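Local atomic coordinates of phosphodiesterase (Candida albicans, PDB entry 6CPU), a protein that belongs to the cyclic nucleotide phosphodiesterase family and carries a largely helical, metal-binding domain of the HD type, here holding zinc and magnesium ions. Residues N126-V131 against F484-L489; I362-P367 against S492-D497; P396-C401 against L409-L414. All blocks are in the same frame, centred on the assembly; numbering follows the deposited sequence.

Interaction 1: residues N126-V131 against F484-L489; sequences NRISRV and FAEVEL
The first turn of helix 127-135 docks on helix 470-495, a long helix of the phosphodiesterase domain, through a buried salt bridge between Arg127 and Glu486 with an apolar patch beside it. The short axes pass 10.1 Å apart with a crossing angle of -76°, so the helices meet nearly at right angles and touch over few residues. Arg127 NE donates to Glu486 OE1 at 2.8 Å. The oxygen is met on its syn side, but the donor stands 31° out of the carboxylate plane, and the two flat groups are twisted against each other rather than coplanar. A water completes the pairing: it accepts from Arg127 NH2 and donates to Glu486 OE1. One face of the guanidinium is covered by Val131 CG2, 3.5 Å from its plane and over its centre. Arg127 bends at its second torsion (chi2 71°), which brings NE to Glu486 OE1. Beside the ion pair, Ile128 CD1 lies 3.6 Å from the backbone O of Glu486 and also approaches Glu486 CB. Its CG1 meets Leu489 CD2 at 4.1 Å, the two side chains crossing at about a right angle. Asn126 caps the helix, its OD1 accepting from Ser129 N at 3.1 Å and more weakly from Ile128 N. Further out, Arg127 NH1 pairs with Asp41, which Arg130 shares, its NH2 bonds Asn271, and Glu486 OE2 is held by Tyr508. OE1 is thus gripped by an N-H and a water while OE2 has its own donor, so both carboxylate oxygens are satisfied in a buried setting. The acids Glu486 and Asp41 probably offset the buried positive charge, and the network should fix the rotation of both groups.

Interaction 2: residues I362-P367 against S492-D497; sequences IKFSAP and SVIKKD
Phe364 reaches from the end of helix 358-363 to the last turn of helix 470-495, where Ile494 and Lys495 receive its ring. Its CB is directed at the other segment, and CG stands anti to the carbonyl carbon (chi1 -69°), which carries the ring to Ile494 and Lys495 between backbones whose nearest CA atoms, those of Phe364 and Ile494, are 8.7 Å apart. Beyond CG, the atoms CD1, CE1 and CZ do the touching. Phe364 CD1 meets Ile494 CG2 at 3.8 Å and Ile494 CD1 at 4.0 Å, so it is approached by both branches of the isoleucine. The next atom, Phe364 CE1, remains against Ile494, with CG2 at 4.0 Å and CB at 4.1 Å. At the tip, Phe364 CZ comes to 3.9 Å from Lys495 CE; the extended lysine chain crosses the phenylalanine at about a right angle. Both partners approach the ring obliquely.

Each helix terminates beside the contact in a Schellman motif. Ser365, with positive phi (58°), follows the phenylalanine; its N bonds back to Ile362 O, and Ala366 N to Met361 O. Lys496, with phi 67°, follows the lysine, its N bonding to Val493 O and Asp497 N to Ser492 O. Phe360, one turn earlier in helix 358-363, stacks with the Phe364 ring and also touches Ile494, extending the apolar patch. The contact therefore rests on dispersion and the hydrophobic effect: the 144 Å² buried is shared almost wholly by Phe364, Ile494 and Lys495 at the protein surface, an arrangement that joins two helix ends without a polar bond between them.

Interaction 3: residues P396-C401 against L409-L414; sequences PDLLTC and LTIRSL
Two backbone hydrogen bonds join the end of helix 396-400 and the residue after it to the start of helix 411-421. Ile411 N donates to Cys401 O at 2.9 Å with an N-H...O angle of 161°, and Arg412 N donates to Leu399 O at 3.3 Å. Neither donor lies in the plane of its carbonyl, the first being tilted by 25° and the second somewhat less. Thr410 adds a CA-H...O contact, its CA lying 3.3 Å from Cys401 O, so this carbonyl meets two consecutive residues of the second segment.

Aliphatic parts of the side chains pack beside these bonds. Ile411 CB rests 3.4 Å from Leu398 O, while its CG2 branch, anti to the backbone N, meets Leu398 CG at 3.9 Å. The other branch of Ile411 turns to the cysteine, CG1 approaching Cys401 CB at 4.0 Å. Beside them Leu399 CD2 packs on Arg412 CB at 3.8 Å; the arginine touches through the root of its chain, and its extended remainder leads away.

The second shell caps the helix and holds the segments in place. Thr410 is the N-cap of helix 411-421: with chi1 62°, its OG1 faces into the first turn and accepts from Ser413 N in a nearly straight bond. Leu398 also packs on Leu340 and Val344 of helix 336-348, whose Ile337 touches both Cys401 and Ile411, while Leu399 leans on Ile387 and Leu391 of helix 377-394. The pairing is thus a short connection between consecutive helices, packed against those two. At the start of a helix the first N-H groups lack partners within it; here the carbonyls of Cys401 and Leu399 satisfy those of Ile411 and Arg412, and the N-cap threonine takes that of Ser413.

Interactions 1 and 2 are neighbours, their centres 11 Å apart, and both draw on helix 470-495: 484-489 receives helix 127-135, and 492-497, farther along, receives the end of helix 358-363. They touch directly, Ile128 CG2 lying 4.1 Å from Val493 CG2. Along the chain their segments alternate, in the order 126-131, 362-367, 484-489, 492-497, so one long helix gathers parts distant in sequence. Interaction 3 is local, nested within the loops closed by both others, and lies across the chain's centre from interaction 1, with centres 36 Å apart. Interaction 1 is thus long-range docking on one side of that centre, interaction 3 a short helix-to-helix connection on the other.

Interaction 1: residues N126-V131 against F484-L489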
loop_
_atom_site.group_PDB
_atom_site.type_symbol
_atom_site.label_atom_id
_atom_site.label_comp_id
_atom_site.label_asym_id
_atom_site.label_seq_id
_atom_site.Cartn_x
_atom_site.Cartn_y
_atom_site.Cartn_z
ATOM N N ASN A 126 14.550 -16.520 -1.510
ATOM C CA ASN A 126 15.198 -15.398 -2.177
ATOM C C ASN A 126 14.201 -14.426 -2.796
ATOM O O ASN A 126 13.213 -14.835 -3.415
ATOM C CB ASN A 126 16.176 -15.916 -3.249
ATOM C CG ASN A 126 16.800 -14.801 -4.064
ATOM O OD1 ASN A 126 16.224 -14.336 -5.042
ATOM N ND2 ASN A 126 18.008 -14.381 -3.675
ATOM N N ARG A 127 14.465 -13.138 -2.588
ATOM C CA ARG A 127 13.614 -12.038 -3.043
ATOM C C ARG A 127 13.334 -12.066 -4.533
ATOM O O ARG A 127 12.210 -11.816 -4.971
ATOM C CB ARG A 127 14.260 -10.704 -2.642
ATOM C CG ARG A 127 13.696 -9.444 -3.274
ATOM C CD ARG A 127 12.308 -9.070 -2.769
ATOM N NE ARG A 127 11.767 -7.964 -3.544
ATOM C CZ ARG A 127 10.515 -7.510 -3.473
ATOM N NH1 ARG A 127 9.636 -8.041 -2.628
ATOM N NH2 ARG A 127 10.146 -6.509 -4.248
ATOM N N ILE A 128 14.351 -12.387 -5.326
ATOM C CA ILE A 128 14.180 -12.377 -6.764
ATOM C C ILE A 128 13.321 -13.560 -7.188
ATOM O O ILE A 128 12.478 -13.418 -8.071
ATOM C CB ILE A 128 15.544 -12.373 -7.510
ATOM C CG1 ILE A 128 16.411 -11.201 -7.019
ATOM C CG2 ILE A 128 15.340 -12.300 -9.009
ATOM C CD1 ILE A 128 15.872 -9.813 -7.266
ATOM N N SER A 129 13.513 -14.709 -6.546
ATOM C CA SER A 129 12.632 -15.868 -6.741
ATOM C C SER A 129 11.169 -15.504 -6.409
ATOM O O SER A 129 10.242 -15.865 -7.147
ATOM C CB SER A 129 13.080 -17.020 -5.851
ATOM O OG SER A 129 12.352 -18.213 -6.086
ATOM N N ARG A 130 10.986 -14.816 -5.292
ATOM C CA ARG A 130 9.632 -14.451 -4.822
ATOM C C ARG A 130 8.889 -13.563 -5.823
ATOM O O ARG A 130 7.708 -13.788 -6.119
ATOM C CB ARG A 130 9.689 -13.761 -3.473
ATOM C CG ARG A 130 10.000 -14.673 -2.307
ATOM C CD ARG A 130 9.718 -14.019 -0.963
ATOM N NE ARG A 130 10.509 -12.824 -0.680
ATOM C CZ ARG A 130 11.754 -12.814 -0.205
ATOM N NH1 ARG A 130 12.425 -13.942 0.005
ATOM N NH2 ARG A 130 12.337 -11.640 0.035
ATOM N N VAL A 131 9.575 -12.558 -6.354
ATOM C CA VAL A 131 8.977 -11.647 -7.318
ATOM C C VAL A 131 8.627 -12.410 -8.601
ATOM O O VAL A 131 7.580 -12.185 -9.189
ATOM C CB VAL A 131 9.885 -10.423 -7.598
ATOM C CG1 VAL A 131 9.287 -9.545 -8.686
ATOM C CG2 VAL A 131 10.125 -9.616 -6.322
ATOM N N PHE A 484 14.529 -0.683 -8.484
ATOM C CA PHE A 484 15.028 -0.703 -9.868
ATOM C C PHE A 484 16.106 -1.765 -10.068
ATOM O O PHE A 484 16.052 -2.515 -11.046
ATOM C CB PHE A 484 15.559 0.682 -10.285
ATOM C CG PHE A 484 16.060 0.743 -11.713
ATOM C CD1 PHE A 484 15.230 1.200 -12.740
ATOM C CD2 PHE A 484 17.362 0.348 -12.035
ATOM C CE1 PHE A 484 15.687 1.258 -14.051
ATOM C CE2 PHE A 484 17.818 0.403 -13.347
ATOM C CZ PHE A 484 16.983 0.858 -14.353
ATOM N N ALA A 485 17.071 -1.840 -9.151
ATOM C CA ALA A 485 18.165 -2.821 -9.248
ATOM C C ALA A 485 17.680 -4.266 -9.122
ATOM O O ALA A 485 18.211 -5.163 -9.768
ATOM C CB ALA A 485 19.232 -2.540 -8.191
ATOM N N GLU A 486 16.675 -4.491 -8.271
ATOM C CA GLU A 486 16.067 -5.816 -8.166
ATOM C C GLU A 486 15.377 -6.215 -9.474
ATOM O O GLU A 486 15.475 -7.365 -9.895
ATOM C CB GLU A 486 15.082 -5.871 -6.990
ATOM C CG GLU A 486 15.746 -5.764 -5.611
ATOM C CD GLU A 486 14.753 -5.965 -4.460
ATOM O OE1 GLU A 486 13.549 -6.129 -4.770
ATOM O OE2 GLU A 486 15.170 -5.982 -3.272
ATOM N N VAL A 487 14.687 -5.278 -10.113
ATOM C CA VAL A 487 14.038 -5.573 -11.396
ATOM C C VAL A 487 15.092 -5.926 -12.459
ATOM O O VAL A 487 14.922 -6.875 -13.230
ATOM C CB VAL A 487 13.130 -4.421 -11.864
ATOM C CG1 VAL A 487 12.553 -4.701 -13.247
ATOM C CG2 VAL A 487 11.983 -4.225 -10.874
ATOM N N GLU A 488 16.210 -5.199 -12.464
ATOM C CA GLU A 488 17.311 -5.526 -13.384
ATOM C C GLU A 488 17.863 -6.928 -13.127
ATOM O O GLU A 488 18.170 -7.655 -14.063
ATOM C CB GLU A 488 18.426 -4.472 -13.285
ATOM C CG GLU A 488 18.049 -3.122 -13.861
ATOM C CD GLU A 488 17.634 -3.197 -15.318
ATOM O OE1 GLU A 488 18.306 -3.921 -16.080
ATOM O OE2 GLU A 488 16.632 -2.551 -15.708
ATOM N N LEU A 489 17.958 -7.326 -11.861
ATOM C CA LEU A 489 18.468 -8.640 -11.510
ATOM C C LEU A 489 17.469 -9.743 -11.917
ATOM O O LEU A 489 17.863 -10.800 -12.392
ATOM C CB LEU A 489 18.764 -8.678 -10.014
ATOM C CG LEU A 489 19.661 -9.739 -9.417
ATOM C CD1 LEU A 489 20.988 -9.861 -10.167
ATOM C CD2 LEU A 489 19.911 -9.371 -7.959
HETATM O O HOH W 1 11.523 -5.754 -6.547
#

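Interaction 2: residues I362-P367 against S492-D497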
loop_
_atom_site.group_PDB
_atom_site.type_symbol
_atom_site.label_atom_id
_atom_site.label_comp_id
_atom_site.label_asym_id
_atom_site.label_seq_id
_atom_site.Cartn_x
_atom_site.Cartn_y
_atom_site.Cartn_z
ATOM N N ILE A 362 5.017 -6.221 -19.345
ATOM C CA ILE A 362 4.717 -6.267 -20.785
ATOM C C ILE A 362 5.823 -7.013 -21.539
ATOM O O ILE A 362 5.566 -7.969 -22.278
ATOM C CB ILE A 362 4.523 -4.849 -21.352
ATOM C CG1 ILE A 362 3.247 -4.219 -20.792
ATOM C CG2 ILE A 362 4.469 -4.863 -22.879
ATOM C CD1 ILE A 362 3.179 -2.710 -20.928
ATOM N N LYS A 363 7.066 -6.595 -21.337
ATOM C CA LYS A 363 8.161 -7.133 -22.152
ATOM C C LYS A 363 8.413 -8.616 -21.893
ATOM O O LYS A 363 8.805 -9.338 -22.807
ATOM C CB LYS A 363 9.433 -6.300 -21.955
ATOM C CG LYS A 363 9.284 -4.849 -22.408
ATOM C CD LYS A 363 9.201 -4.687 -23.925
ATOM C CE LYS A 363 9.087 -3.214 -24.311
ATOM N NZ LYS A 363 9.122 -2.988 -25.785
ATOM N N PHE A 364 8.162 -9.085 -20.666
ATOM C CA PHE A 364 8.346 -10.482 -20.326
ATOM C C PHE A 364 7.045 -11.306 -20.345
ATOM O O PHE A 364 7.040 -12.459 -19.927
ATOM C CB PHE A 364 9.080 -10.602 -18.986
ATOM C CG PHE A 364 10.511 -10.158 -19.076
ATOM C CD1 PHE A 364 11.527 -11.085 -19.267
ATOM C CD2 PHE A 364 10.825 -8.805 -19.077
ATOM C CE1 PHE A 364 12.847 -10.668 -19.385
ATOM C CE2 PHE A 364 12.141 -8.380 -19.214
ATOM C CZ PHE A 364 13.146 -9.315 -19.367
ATOM N N SER A 365 5.973 -10.723 -20.870
ATOM C CA SER A 365 4.711 -11.460 -21.114
ATOM C C SER A 365 4.173 -12.085 -19.821
ATOM O O SER A 365 3.729 -13.231 -19.805
ATOM C CB SER A 365 4.910 -12.534 -22.198
ATOM O OG SER A 365 5.248 -11.950 -23.447
ATOM N N ALA A 366 4.188 -11.307 -18.748
ATOM C CA ALA A 366 3.652 -11.755 -17.481
ATOM C C ALA A 366 2.148 -12.029 -17.650
ATOM O O ALA A 366 1.469 -11.294 -18.368
ATOM C CB ALA A 366 3.860 -10.695 -16.414
ATOM N N PRO A 367 1.640 -13.089 -17.008
ATOM C CA PRO A 367 0.218 -13.403 -17.120
ATOM C C PRO A 367 -0.713 -12.208 -16.960
ATOM O O PRO A 367 -1.632 -12.041 -17.766
ATOM C CB PRO A 367 0.043 -14.458 -16.032
ATOM C CG PRO A 367 1.314 -15.271 -16.203
ATOM C CD PRO A 367 2.373 -14.216 -16.396
ATOM N N SER A 492 17.777 -10.301 -15.626
ATOM C CA SER A 492 18.978 -11.096 -15.918
ATOM C C SER A 492 18.793 -12.577 -15.584
ATOM O O SER A 492 19.241 -13.443 -16.334
ATOM C CB SER A 492 20.207 -10.501 -15.218
ATOM O OG SER A 492 20.427 -9.176 -15.677
ATOM N N VAL A 493 18.090 -12.887 -14.491
ATOM C CA VAL A 493 17.792 -14.278 -14.159
ATOM C C VAL A 493 16.939 -14.905 -15.264
ATOM O O VAL A 493 17.204 -16.019 -15.703
ATOM C CB VAL A 493 17.030 -14.406 -12.804
ATOM C CG1 VAL A 493 16.498 -15.820 -12.607
ATOM C CG2 VAL A 493 17.907 -14.002 -11.640
ATOM N N ILE A 494 15.885 -14.213 -15.688
ATOM C CA ILE A 494 15.010 -14.766 -16.723
ATOM C C ILE A 494 15.775 -14.965 -18.042
ATOM O O ILE A 494 15.638 -16.001 -18.699
ATOM C CB ILE A 494 13.778 -13.890 -16.962
ATOM C CG1 ILE A 494 12.913 -13.868 -15.685
ATOM C CG2 ILE A 494 12.977 -14.427 -18.148
ATOM C CD1 ILE A 494 11.977 -12.685 -15.618
ATOM N N LYS A 495 16.576 -13.973 -18.407
ATOM C CA LYS A 495 17.379 -14.028 -19.644
ATOM C C LYS A 495 18.554 -14.990 -19.550
ATOM O O LYS A 495 19.249 -15.221 -20.546
ATOM C CB LYS A 495 17.909 -12.647 -19.993
ATOM C CG LYS A 495 16.871 -11.654 -20.473
ATOM C CD LYS A 495 17.491 -10.268 -20.547
ATOM C CE LYS A 495 16.567 -9.269 -21.209
ATOM N NZ LYS A 495 16.905 -7.861 -20.840
ATOM N N LYS A 496 18.783 -15.533 -18.355
ATOM C CA LYS A 496 19.859 -16.470 -18.088
ATOM C C LYS A 496 21.227 -15.784 -18.224
ATOM O O LYS A 496 22.203 -16.415 -18.623
ATOM C CB LYS A 496 19.756 -17.718 -18.984
ATOM C CG LYS A 496 18.457 -18.495 -18.826
ATOM C CD LYS A 496 18.404 -19.677 -19.788
ATOM C CE LYS A 496 17.440 -20.766 -19.324
ATOM N NZ LYS A 496 16.154 -20.241 -18.783
ATOM N N ASP A 497 21.275 -14.494 -17.884
ATOM C CA ASP A 497 22.513 -13.708 -17.903
ATOM C C ASP A 497 23.218 -13.704 -16.542
ATOM O O ASP A 497 24.280 -13.098 -16.408
ATOM C CB ASP A 497 22.238 -12.258 -18.312
ATOM C CG ASP A 497 21.796 -12.119 -19.751
ATOM O OD1 ASP A 497 22.038 -13.033 -20.564
ATOM O OD2 ASP A 497 21.202 -11.073 -20.077
#

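Interaction 3: residues P396-C401 against L409-L414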
loop_
_atom_site.group_PDB
_atom_site.type_symbol
_atom_site.label_atom_id
_atom_site.label_comp_id
_atom_site.label_asym_id
_atom_site.label_seq_id
_atom_site.Cartn_x
_atom_site.Cartn_y
_atom_site.Cartn_z
ATOM N N PRO A 396 -18.188 -2.139 2.345
ATOM C CA PRO A 396 -19.082 -2.193 1.183
ATOM C C PRO A 396 -20.005 -0.979 1.040
ATOM O O PRO A 396 -20.311 -0.566 -0.084
ATOM C CB PRO A 396 -19.899 -3.473 1.414
ATOM C CG PRO A 396 -19.756 -3.781 2.855
ATOM C CD PRO A 396 -18.400 -3.280 3.249
ATOM N N ASP A 397 -20.415 -0.394 2.162
ATOM C CA ASP A 397 -21.288 0.773 2.105
ATOM C C ASP A 397 -20.580 2.040 1.597
ATOM O O ASP A 397 -21.247 2.954 1.119
ATOM C CB ASP A 397 -21.978 1.009 3.454
ATOM C CG ASP A 397 -22.993 -0.088 3.803
ATOM O OD1 ASP A 397 -23.286 -0.971 2.963
ATOM O OD2 ASP A 397 -23.517 -0.059 4.933
ATOM N N LEU A 398 -19.247 2.109 1.651
ATOM C CA LEU A 398 -18.552 3.215 0.988
ATOM C C LEU A 398 -18.662 3.098 -0.540
ATOM O O LEU A 398 -18.801 4.110 -1.227
ATOM C CB LEU A 398 -17.071 3.322 1.420
ATOM C CG LEU A 398 -16.207 4.379 0.702
ATOM C CD1 LEU A 398 -16.597 5.795 1.104
ATOM C CD2 LEU A 398 -14.720 4.173 0.951
ATOM N N LEU A 399 -18.604 1.875 -1.066
ATOM C CA LEU A 399 -18.609 1.653 -2.511
ATOM C C LEU A 399 -19.907 2.098 -3.187
ATOM O O LEU A 399 -19.874 2.572 -4.319
ATOM C CB LEU A 399 -18.346 0.185 -2.842
ATOM C CG LEU A 399 -16.947 -0.337 -2.478
ATOM C CD1 LEU A 399 -16.840 -1.822 -2.784
ATOM C CD2 LEU A 399 -15.865 0.459 -3.204
ATOM N N THR A 400 -21.022 1.953 -2.480
ATOM C CA THR A 400 -22.350 2.280 -3.020
ATOM C C THR A 400 -22.793 3.727 -2.764
ATOM O O THR A 400 -23.825 4.155 -3.288
ATOM C CB THR A 400 -23.422 1.330 -2.461
ATOM O OG1 THR A 400 -23.373 1.331 -1.037
ATOM C CG2 THR A 400 -23.216 -0.095 -2.977
ATOM N N CYS A 401 -22.034 4.478 -1.968
ATOM C CA CYS A 401 -22.241 5.922 -1.865
ATOM C C CYS A 401 -22.011 6.560 -3.221
ATOM O O CYS A 401 -21.205 6.073 -4.015
ATOM C CB CYS A 401 -21.268 6.569 -0.880
ATOM S SG CYS A 401 -21.605 6.243 0.852
ATOM N N LEU A 409 -22.809 8.709 -10.177
ATOM C CA LEU A 409 -21.416 8.249 -10.104
ATOM C C LEU A 409 -21.082 7.812 -8.677
ATOM O O LEU A 409 -21.162 8.608 -7.734
ATOM C CB LEU A 409 -20.436 9.340 -10.547
ATOM C CG LEU A 409 -18.958 8.917 -10.620
ATOM C CD1 LEU A 409 -18.747 7.887 -11.718
ATOM C CD2 LEU A 409 -18.037 10.109 -10.834
ATOM N N THR A 410 -20.698 6.547 -8.532
ATOM C CA THR A 410 -20.415 5.971 -7.219
ATOM C C THR A 410 -18.977 6.222 -6.799
ATOM O O THR A 410 -18.108 6.512 -7.619
ATOM C CB THR A 410 -20.641 4.446 -7.209
ATOM O OG1 THR A 410 -19.740 3.828 -8.139
ATOM C CG2 THR A 410 -22.087 4.102 -7.581
ATOM N N ILE A 411 -18.739 6.098 -5.502
ATOM C CA ILE A 411 -17.394 6.214 -4.962
ATOM C C ILE A 411 -16.544 5.032 -5.442
ATOM O O ILE A 411 -15.363 5.194 -5.681
ATOM C CB ILE A 411 -17.440 6.333 -3.424
ATOM C CG1 ILE A 411 -18.045 7.698 -3.024
ATOM C CG2 ILE A 411 -16.068 6.148 -2.789
ATOM C CD1 ILE A 411 -17.189 8.902 -3.379
ATOM N N ARG A 412 -17.148 3.861 -5.617
ATOM C CA ARG A 412 -16.466 2.744 -6.293
ATOM C C ARG A 412 -15.854 3.198 -7.625
ATOM O O ARG A 412 -14.649 3.063 -7.854
ATOM C CB ARG A 412 -17.431 1.558 -6.494
ATOM C CG ARG A 412 -16.821 0.388 -7.254
ATOM C CD ARG A 412 -17.710 -0.828 -7.329
ATOM N NE ARG A 412 -17.157 -1.801 -8.272
ATOM C CZ ARG A 412 -17.302 -1.758 -9.597
ATOM N NH1 ARG A 412 -17.998 -0.784 -10.175
ATOM N NH2 ARG A 412 -16.746 -2.703 -10.351
ATOM N N SER A 413 -16.682 3.776 -8.492
ATOM C CA SER A 413 -16.229 4.255 -9.804
ATOM C C SER A 413 -15.190 5.360 -9.711
ATOM O O SER A 413 -14.264 5.407 -10.512
ATOM C CB SER A 413 -17.425 4.738 -10.642
ATOM O OG SER A 413 -18.268 3.653 -10.958
ATOM N N LEU A 414 -15.337 6.249 -8.727
ATOM C CA LEU A 414 -14.371 7.328 -8.535
ATOM C C LEU A 414 -13.025 6.772 -8.089
ATOM O O LEU A 414 -11.985 7.213 -8.570
ATOM C CB LEU A 414 -14.888 8.346 -7.518
ATOM C CG LEU A 414 -13.958 9.519 -7.177
ATOM C CD1 LEU A 414 -13.504 10.257 -8.424
ATOM C CD2 LEU A 414 -14.665 10.465 -6.211
#